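Local coordinates for tryptophanyl-tRNA synthetase (Mycoplasma pneumoniae, PDB 2YY5) that catalyses the ATP-dependent attachment of L-tryptophan to tRNA(Trp), working as a homodimeric class I aminoacyl-tRNA synthetase, at the interface of chains A and B. Coordinates in Å, arbitrary orientation; residue numbers count along the deposited sequence, not the author numbering. Chains: chain A/B, Tryptophanyl-tRNA synthetase.

Contact 1: the interface of chains A and B. Residues chain A 87-88, 333, 337; chain B 87.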
loop_
_atom_site.group_PDB
_atom_site.type_symbol
_atom_site.label_atom_id
_atom_site.label_comp_id
_atom_site.label_asym_id
_atom_site.label_seq_id
_atom_site.Cartn_x
_atom_site.Cartn_y
_atom_site.Cartn_z
ATOM N N LEU A 87 -6.959 -9.466 2.019
ATOM C CA LEU A 87 -6.885 -8.067 1.647
ATOM C C LEU A 87 -6.436 -7.252 2.857
ATOM O O LEU A 87 -5.888 -6.156 2.709
ATOM C CB LEU A 87 -8.257 -7.593 1.145
ATOM C CG LEU A 87 -8.507 -7.636 -0.368
ATOM C CD1 LEU A 87 -7.788 -8.792 -1.005
ATOM C CD2 LEU A 87 -9.992 -7.703 -0.615
ATOM N N GLU A 88 -6.658 -7.799 4.051
ATOM C CA GLU A 88 -6.262 -7.126 5.282
ATOM C C GLU A 88 -4.779 -6.770 5.263
ATOM O O GLU A 88 -4.385 -5.733 5.797
ATOM C CB GLU A 88 -6.554 -7.996 6.508
ATOM C CG GLU A 88 -8.030 -8.128 6.877
ATOM C CD GLU A 88 -8.791 -9.069 5.960
ATOM O OE1 GLU A 88 -10.042 -9.099 6.046
ATOM O OE2 GLU A 88 -8.146 -9.784 5.158
ATOM N N LEU A 333 -7.568 -5.373 12.496
ATOM C CA LEU A 333 -7.791 -4.274 11.565
ATOM C C LEU A 333 -8.924 -3.359 12.014
ATOM O O LEU A 333 -8.837 -2.142 11.884
ATOM C CB LEU A 333 -8.074 -4.812 10.150
ATOM C CG LEU A 333 -8.000 -3.778 9.013
ATOM C CD1 LEU A 333 -6.741 -2.925 9.145
ATOM C CD2 LEU A 333 -8.011 -4.486 7.669
ATOM N N TYR A 337 -8.868 0.604 12.631
ATOM C CA TYR A 337 -9.792 1.462 11.918
ATOM C C TYR A 337 -10.405 2.485 12.860
ATOM O O TYR A 337 -10.373 3.686 12.580
ATOM C CB TYR A 337 -10.879 0.619 11.253
ATOM C CG TYR A 337 -10.694 0.451 9.760
ATOM C CD1 TYR A 337 -9.583 -0.211 9.238
ATOM C CD2 TYR A 337 -11.625 0.981 8.864
ATOM C CE1 TYR A 337 -9.407 -0.338 7.865
ATOM C CE2 TYR A 337 -11.456 0.860 7.496
ATOM C CZ TYR A 337 -10.346 0.200 7.004
ATOM O OH TYR A 337 -10.182 0.075 5.652
ATOM N N LEU B 87 -11.408 -2.818 1.244
ATOM C CA LEU B 87 -10.029 -3.282 1.272
ATOM C C LEU B 87 -9.493 -3.452 -0.155
ATOM O O LEU B 87 -8.273 -3.469 -0.368
ATOM C CB LEU B 87 -9.941 -4.617 2.020
ATOM C CG LEU B 87 -9.770 -4.577 3.545
ATOM C CD1 LEU B 87 -10.238 -3.253 4.109
ATOM C CD2 LEU B 87 -10.526 -5.729 4.149
#

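Contact 2: the interface of chains A and B. Residues chain A 341, 346; chain B 57-58, 61.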
loop_
_atom_site.group_PDB
_atom_site.type_symbol
_atom_site.label_atom_id
_atom_site.label_comp_id
_atom_site.label_asym_id
_atom_site.label_seq_id
_atom_site.Cartn_x
_atom_site.Cartn_y
_atom_site.Cartn_z
ATOM N N GLY A 341 -9.793 6.361 12.660
ATOM C CA GLY A 341 -11.010 7.047 12.261
ATOM C C GLY A 341 -11.418 6.727 10.835
ATOM O O GLY A 341 -12.058 7.533 10.159
ATOM N N ASN A 346 -17.681 4.285 11.821
ATOM C CA ASN A 346 -17.182 5.313 12.665
ATOM C C ASN A 346 -18.013 6.572 12.386
ATOM O O ASN A 346 -17.519 7.679 12.493
ATOM C CB ASN A 346 -15.708 5.545 12.303
ATOM C CG ASN A 346 -14.723 4.984 13.338
ATOM O OD1 ASN A 346 -14.646 5.485 14.451
ATOM N ND2 ASN A 346 -13.954 3.959 12.954
ATOM N N LEU B 57 -10.892 13.591 10.738
ATOM C CA LEU B 57 -11.110 12.762 9.558
ATOM C C LEU B 57 -12.569 12.301 9.548
ATOM O O LEU B 57 -13.283 12.487 8.567
ATOM C CB LEU B 57 -10.142 11.563 9.587
ATOM C CG LEU B 57 -9.810 10.707 8.347
ATOM C CD1 LEU B 57 -10.343 9.309 8.555
ATOM C CD2 LEU B 57 -10.383 11.313 7.070
ATOM N N LYS B 58 -13.011 11.719 10.657
ATOM C CA LYS B 58 -14.383 11.235 10.778
ATOM C C LYS B 58 -15.391 12.341 10.492
ATOM O O LYS B 58 -16.317 12.160 9.700
ATOM C CB LYS B 58 -14.622 10.675 12.183
ATOM C CG LYS B 58 -14.453 9.169 12.278
ATOM C CD LYS B 58 -13.925 8.733 13.642
ATOM C CE LYS B 58 -14.835 9.145 14.785
ATOM N NZ LYS B 58 -14.252 8.721 16.085
ATOM N N ASN B 61 -15.223 13.284 6.649
ATOM C CA ASN B 61 -15.799 12.265 5.765
ATOM C C ASN B 61 -17.324 12.404 5.791
ATOM O O ASN B 61 -17.992 12.332 4.759
ATOM C CB ASN B 61 -15.404 10.846 6.208
ATOM C CG ASN B 61 -13.930 10.543 5.978
ATOM O OD1 ASN B 61 -13.235 11.276 5.272
ATOM N ND2 ASN B 61 -13.448 9.451 6.569
HETATM O O HOH W 1 -14.580 7.619 8.780
#

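Contact 3: the interface of chains A and B. Residues chain A 344-345, 347; chain B 85, 315, 318-319.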
loop_
_atom_site.group_PDB
_atom_site.type_symbol
_atom_site.label_atom_id
_atom_site.label_comp_id
_atom_site.label_asym_id
_atom_site.label_seq_id
_atom_site.Cartn_x
_atom_site.Cartn_y
_atom_site.Cartn_z
ATOM N N SER A 344 -16.853 3.341 7.605
ATOM C CA SER A 344 -18.202 3.907 7.701
ATOM C C SER A 344 -18.864 3.757 9.065
ATOM O O SER A 344 -19.767 4.513 9.416
ATOM C CB SER A 344 -19.068 3.243 6.634
ATOM O OG SER A 344 -19.772 4.204 5.899
ATOM N N GLN A 345 -18.404 2.753 9.802
ATOM C CA GLN A 345 -18.912 2.384 11.123
ATOM C C GLN A 345 -18.563 3.379 12.182
ATOM O O GLN A 345 -19.054 3.332 13.315
ATOM C CB GLN A 345 -18.302 1.039 11.513
ATOM C CG GLN A 345 -18.516 -0.022 10.475
ATOM C CD GLN A 345 -19.966 -0.405 10.425
ATOM O OE1 GLN A 345 -20.515 -0.724 9.372
ATOM N NE2 GLN A 345 -20.607 -0.375 11.590
ATOM N N ILE A 347 -19.267 6.391 12.005
ATOM C CA ILE A 347 -20.204 7.461 11.693
ATOM C C ILE A 347 -21.421 6.770 12.166
ATOM O O ILE A 347 -21.652 5.642 11.724
ATOM C CB ILE A 347 -20.367 7.658 10.180
ATOM C CG1 ILE A 347 -19.082 8.192 9.582
ATOM C CG2 ILE A 347 -21.538 8.572 9.900
ATOM C CD1 ILE A 347 -18.987 8.126 8.105
ATOM N N ASP B 85 -13.768 1.855 3.115
ATOM C CA ASP B 85 -14.721 0.768 3.368
ATOM C C ASP B 85 -14.422 -0.441 2.496
ATOM O O ASP B 85 -14.950 -1.530 2.732
ATOM C CB ASP B 85 -16.163 1.219 3.113
ATOM C CG ASP B 85 -16.814 1.842 4.338
ATOM O OD1 ASP B 85 -17.825 2.554 4.169
ATOM O OD2 ASP B 85 -16.334 1.613 5.467
ATOM N N PHE B 315 -24.851 7.325 6.754
ATOM C CA PHE B 315 -24.481 5.953 7.018
ATOM C C PHE B 315 -25.109 4.970 6.033
ATOM O O PHE B 315 -24.409 4.136 5.459
ATOM C CB PHE B 315 -24.862 5.567 8.449
ATOM C CG PHE B 315 -24.467 4.173 8.809
ATOM C CD1 PHE B 315 -23.122 3.837 8.958
ATOM C CD2 PHE B 315 -25.427 3.174 8.937
ATOM C CE1 PHE B 315 -22.738 2.523 9.226
ATOM C CE2 PHE B 315 -25.052 1.851 9.206
ATOM C CZ PHE B 315 -23.708 1.530 9.348
ATOM N N LEU B 318 -23.558 5.430 2.512
ATOM C CA LEU B 318 -22.233 4.845 2.404
ATOM C C LEU B 318 -22.337 3.330 2.481
ATOM O O LEU B 318 -21.602 2.608 1.811
ATOM C CB LEU B 318 -21.335 5.388 3.521
ATOM C CG LEU B 318 -20.975 6.864 3.350
ATOM C CD1 LEU B 318 -20.282 7.375 4.608
ATOM C CD2 LEU B 318 -20.084 7.026 2.098
ATOM N N GLN B 319 -23.272 2.847 3.284
ATOM C CA GLN B 319 -23.442 1.413 3.431
ATOM C C GLN B 319 -23.855 0.768 2.101
ATOM O O GLN B 319 -23.333 -0.286 1.730
ATOM C CB GLN B 319 -24.456 1.124 4.539
ATOM C CG GLN B 319 -23.950 0.118 5.549
ATOM C CD GLN B 319 -22.620 0.524 6.154
ATOM O OE1 GLN B 319 -21.831 -0.323 6.578
ATOM N NE2 GLN B 319 -22.367 1.824 6.202
#

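Contact 4: the interface of chains A and B. Residues chain A 97, 100-102, 105, 134; chain B 128, 130.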
loop_
_atom_site.group_PDB
_atom_site.type_symbol
_atom_site.label_atom_id
_atom_site.label_comp_id
_atom_site.label_asym_id
_atom_site.label_seq_id
_atom_site.Cartn_x
_atom_site.Cartn_y
_atom_site.Cartn_z
ATOM N N MET A 97 2.593 2.104 6.143
ATOM C CA MET A 97 3.291 2.921 5.162
ATOM C C MET A 97 3.050 4.419 5.337
ATOM O O MET A 97 4.005 5.201 5.384
ATOM C CB MET A 97 2.916 2.495 3.731
ATOM C CG MET A 97 3.520 3.387 2.646
ATOM S SD MET A 97 3.455 2.714 0.976
ATOM C CE MET A 97 1.645 2.836 0.607
ATOM N N SER A 100 4.987 5.998 8.101
ATOM C CA SER A 100 6.444 6.009 7.978
ATOM C C SER A 100 6.891 7.195 7.130
ATOM O O SER A 100 6.071 7.955 6.612
ATOM C CB SER A 100 6.930 4.741 7.284
ATOM O OG SER A 100 6.742 4.835 5.873
ATOM N N ASN A 101 8.202 7.340 6.976
ATOM C CA ASN A 101 8.756 8.413 6.160
ATOM C C ASN A 101 9.845 7.835 5.264
ATOM O O ASN A 101 10.335 6.729 5.513
ATOM C CB ASN A 101 9.322 9.538 7.035
ATOM C CG ASN A 101 10.401 9.062 7.996
ATOM O OD1 ASN A 101 10.196 9.024 9.213
ATOM N ND2 ASN A 101 11.559 8.710 7.457
ATOM N N LEU A 102 10.218 8.579 4.225
ATOM C CA LEU A 102 11.234 8.121 3.283
ATOM C C LEU A 102 12.646 7.901 3.853
ATOM O O LEU A 102 13.303 6.918 3.501
ATOM C CB LEU A 102 11.299 9.075 2.080
ATOM C CG LEU A 102 10.002 9.281 1.280
ATOM C CD1 LEU A 102 10.252 10.237 0.140
ATOM C CD2 LEU A 102 9.500 7.967 0.736
ATOM N N LEU A 105 12.983 4.625 5.659
ATOM C CA LEU A 105 13.021 3.553 4.655
ATOM C C LEU A 105 14.241 3.594 3.716
ATOM O O LEU A 105 14.680 2.555 3.208
ATOM C CB LEU A 105 11.734 3.585 3.817
ATOM C CG LEU A 105 10.429 3.262 4.549
ATOM C CD1 LEU A 105 9.245 3.642 3.701
ATOM C CD2 LEU A 105 10.389 1.787 4.872
ATOM N N THR A 134 9.227 0.357 -0.157
ATOM C CA THR A 134 8.123 0.263 0.788
ATOM C C THR A 134 7.865 -1.040 1.539
ATOM O O THR A 134 7.234 -1.024 2.603
ATOM C CB THR A 134 6.813 0.650 0.081
ATOM O OG1 THR A 134 6.549 -0.281 -0.982
ATOM C CG2 THR A 134 6.932 2.058 -0.502
ATOM N N ILE B 128 9.619 13.483 4.911
ATOM C CA ILE B 128 8.509 13.239 4.016
ATOM C C ILE B 128 7.736 11.948 4.253
ATOM O O ILE B 128 8.262 10.853 4.055
ATOM C CB ILE B 128 8.996 13.239 2.551
ATOM C CG1 ILE B 128 9.948 14.413 2.306
ATOM C CG2 ILE B 128 7.799 13.319 1.616
ATOM C CD1 ILE B 128 9.310 15.768 2.558
ATOM N N THR B 130 5.921 8.743 3.644
ATOM C CA THR B 130 5.975 7.903 2.453
ATOM C C THR B 130 4.721 7.973 1.586
ATOM O O THR B 130 4.783 7.778 0.366
ATOM C CB THR B 130 6.243 6.435 2.846
ATOM O OG1 THR B 130 7.356 6.382 3.741
ATOM C CG2 THR B 130 6.571 5.594 1.616
#

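Contact 1: the interface of chains A and B
A:Leu87 and B:Leu87, the same residue in the two subunits, meet through their beta carbons, with CB of A:Leu87 3.5 Å from CB of B:Leu87. This is apolar packing at the two-fold homodimer interface of a class I tryptophanyl-tRNA synthetase. The two side chains lean past each other at a slant, and besides the beta carbons CD2 of A:Leu87 lies 4.1 Å from CB of B:Leu87. In B:Leu87 the first torsion places CG beside the backbone N (chi1 -87°), which sends its two methyls over into chain A. One of them, CD1, stands 3.7 Å from the phenol oxygen OH of A:Tyr337; the other, CD2, comes within 3.9 Å of the carboxylate oxygen OE1 of A:Glu88. Leucine suits this place because its forked end can touch two different neighbours at once. Farther out, CD2 of A:Leu333 is 4.4 Å from CD1 of B:Leu87, adding an aliphatic wall between the tyrosine and the glutamate. A:Leu333 and A:Tyr337 sit one turn apart on helix 311-340, which aims both at the same leucine. A:Leu87 begins helix 87-99, and A:Glu88 follows it there, its chain bent at chi2 (76°) to bring the carboxylate back toward the partner subunit.

Contact 2: the interface of chains A and B
B:Lys58 lays the aliphatic part of its side chain between A:Gly341 and A:Asn346, joining helix 54-71 of chain B to the C-terminal segment of chain A in this homodimer of the class I synthetase family. The lysine chain is bent at chi2 and chi3 (chi3 59°), and the bends carry its middle carbons past both chain A residues. Its CD lies 3.6 Å from CA of A:Gly341, a backbone carbon that can be approached closely because no side chain stands in the way. On the other flank the lysine and A:Asn346 pass one another at a slant, with CB of A:Asn346 3.8 Å from CG of B:Lys58. A:Asn346 is poorly ordered, and its carboxamide oxygen OD1, at 3.6 Å from the side-chain amine nitrogen NZ of B:Lys58, is too far for a hydrogen bond in the model. Lysine suits this place, since its long methylene stem can pack while its amine end passes on beside the amide of A:Asn346. A:Gly341 comes directly after helix 311-340 and has a positive phi (73°), a backbone turn that glycine adopts readily. Its carbonyl oxygen O is 2.9 Å from water 1, which is also hydrogen-bonded to the side-chain amide ND2 of B:Asn61 at 3.1 Å. Asparagine is well placed here: one turn of helix beyond B:Leu57, its short amide reaches the water that bridges the subunits.

Contact 3: the interface of chains A and B
A:Ser344 starts the short 3-10 helix 344-346 with helical backbone torsions (phi -81°, psi -24°), and its N-H points across the dimer interface at the carboxylate of B:Asp85. That backbone N gives OD2 of B:Asp85 a hydrogen bond of 2.8 Å, arriving on the syn side and somewhat out of the carboxylate plane. The serine hydroxyl OG lies 3.1 Å from the other oxygen, OD1 of B:Asp85, but the approach is bent and too tight at CB, so a second hydrogen bond is doubtful. Aspartate suits the spot because its carboxylate accepts the backbone N-H, and its charge may favour a helix start. B:Phe315 turns its ring edge toward chain A, with CD1 3.5 Å from the carbonyl O of A:Ser344, so weakly positive ring hydrogens face an acceptor. Above one ring face sits NE2 of B:Gln319, held by a hydrogen bond of 3.2 Å to the carbonyl O of B:Phe315. The amide of A:Gln345 stands nearly perpendicular to that of B:Gln319; its OE1 faces another OE1, and as A:Gln345 is poorly ordered, its modelled amide orientation is doubtful. B:Leu318 adds apolar packing, its CD1 lying 3.8 Å from CD1 of the poorly ordered A:Ile347.

Contact 4: the interface of chains A and B
A:Ser100 holds its hydroxyl between the backbone N and the carbonyl carbon (chi1 79°), while B:Thr130 keeps OG1 beside its own backbone N (chi1 -49°), and these torsions bring the two hydroxyls together across the homodimer interface. OG of A:Ser100 and OG1 of B:Thr130 share a hydrogen bond of 2.7 Å. The serine OG also donates to the carbonyl O of A:Met97, 2.8 Å away, meeting it in the carbonyl plane on a lone pair; this second bond holds the hydroxyl just past the end of helix 87-99. Serine fits because a short hydroxyl can turn back to the helix that precedes it and still reach the partner. The backbones join as well: N of B:Thr130 donates to the carbonyl O of A:Ser100 at 3.1 Å, from above the carbonyl plane. N of A:Leu102, at the start of helix 102-107, gives the carbonyl O of B:Ile128 a hydrogen bond of 3.0 Å, so the chain B loop supplies an acceptor to a helix start in chain A. Threonine suits this loop by offering two kinds of branch: OG1 bonds to the serine, and CG2 enters an apolar pocket. That methyl is 3.9 Å from CG of A:Met97, and it also touches the leucines A:Leu102 and A:Leu105. The chain of A:Leu105 runs about perpendicular to the threonine. Beyond them, CG2 of A:Thr134 lies 4.1 Å from CG2 of B:Thr130.

Contact 2 and contact 3 are neighbours, their C-alpha centres about 9 Å apart, and share the 3-10 helix 344-346 of chain A, which touches several elements of chain B. Contact 1 lies about 16 Å from contact 2 and 15 Å from contact 3; helix 311-340 serves contact 1 from chain A and contact 3 from chain B. Helix 87-99 links contact 1 to contact 4, about 20 Å away. Contact 3 and contact 4 lie about 29 Å apart. Two-fold symmetry repeats the contacts with the chains exchanged, while the A:Leu87 and B:Leu87 pair is its own twin, so the homodimer is held at several separated points.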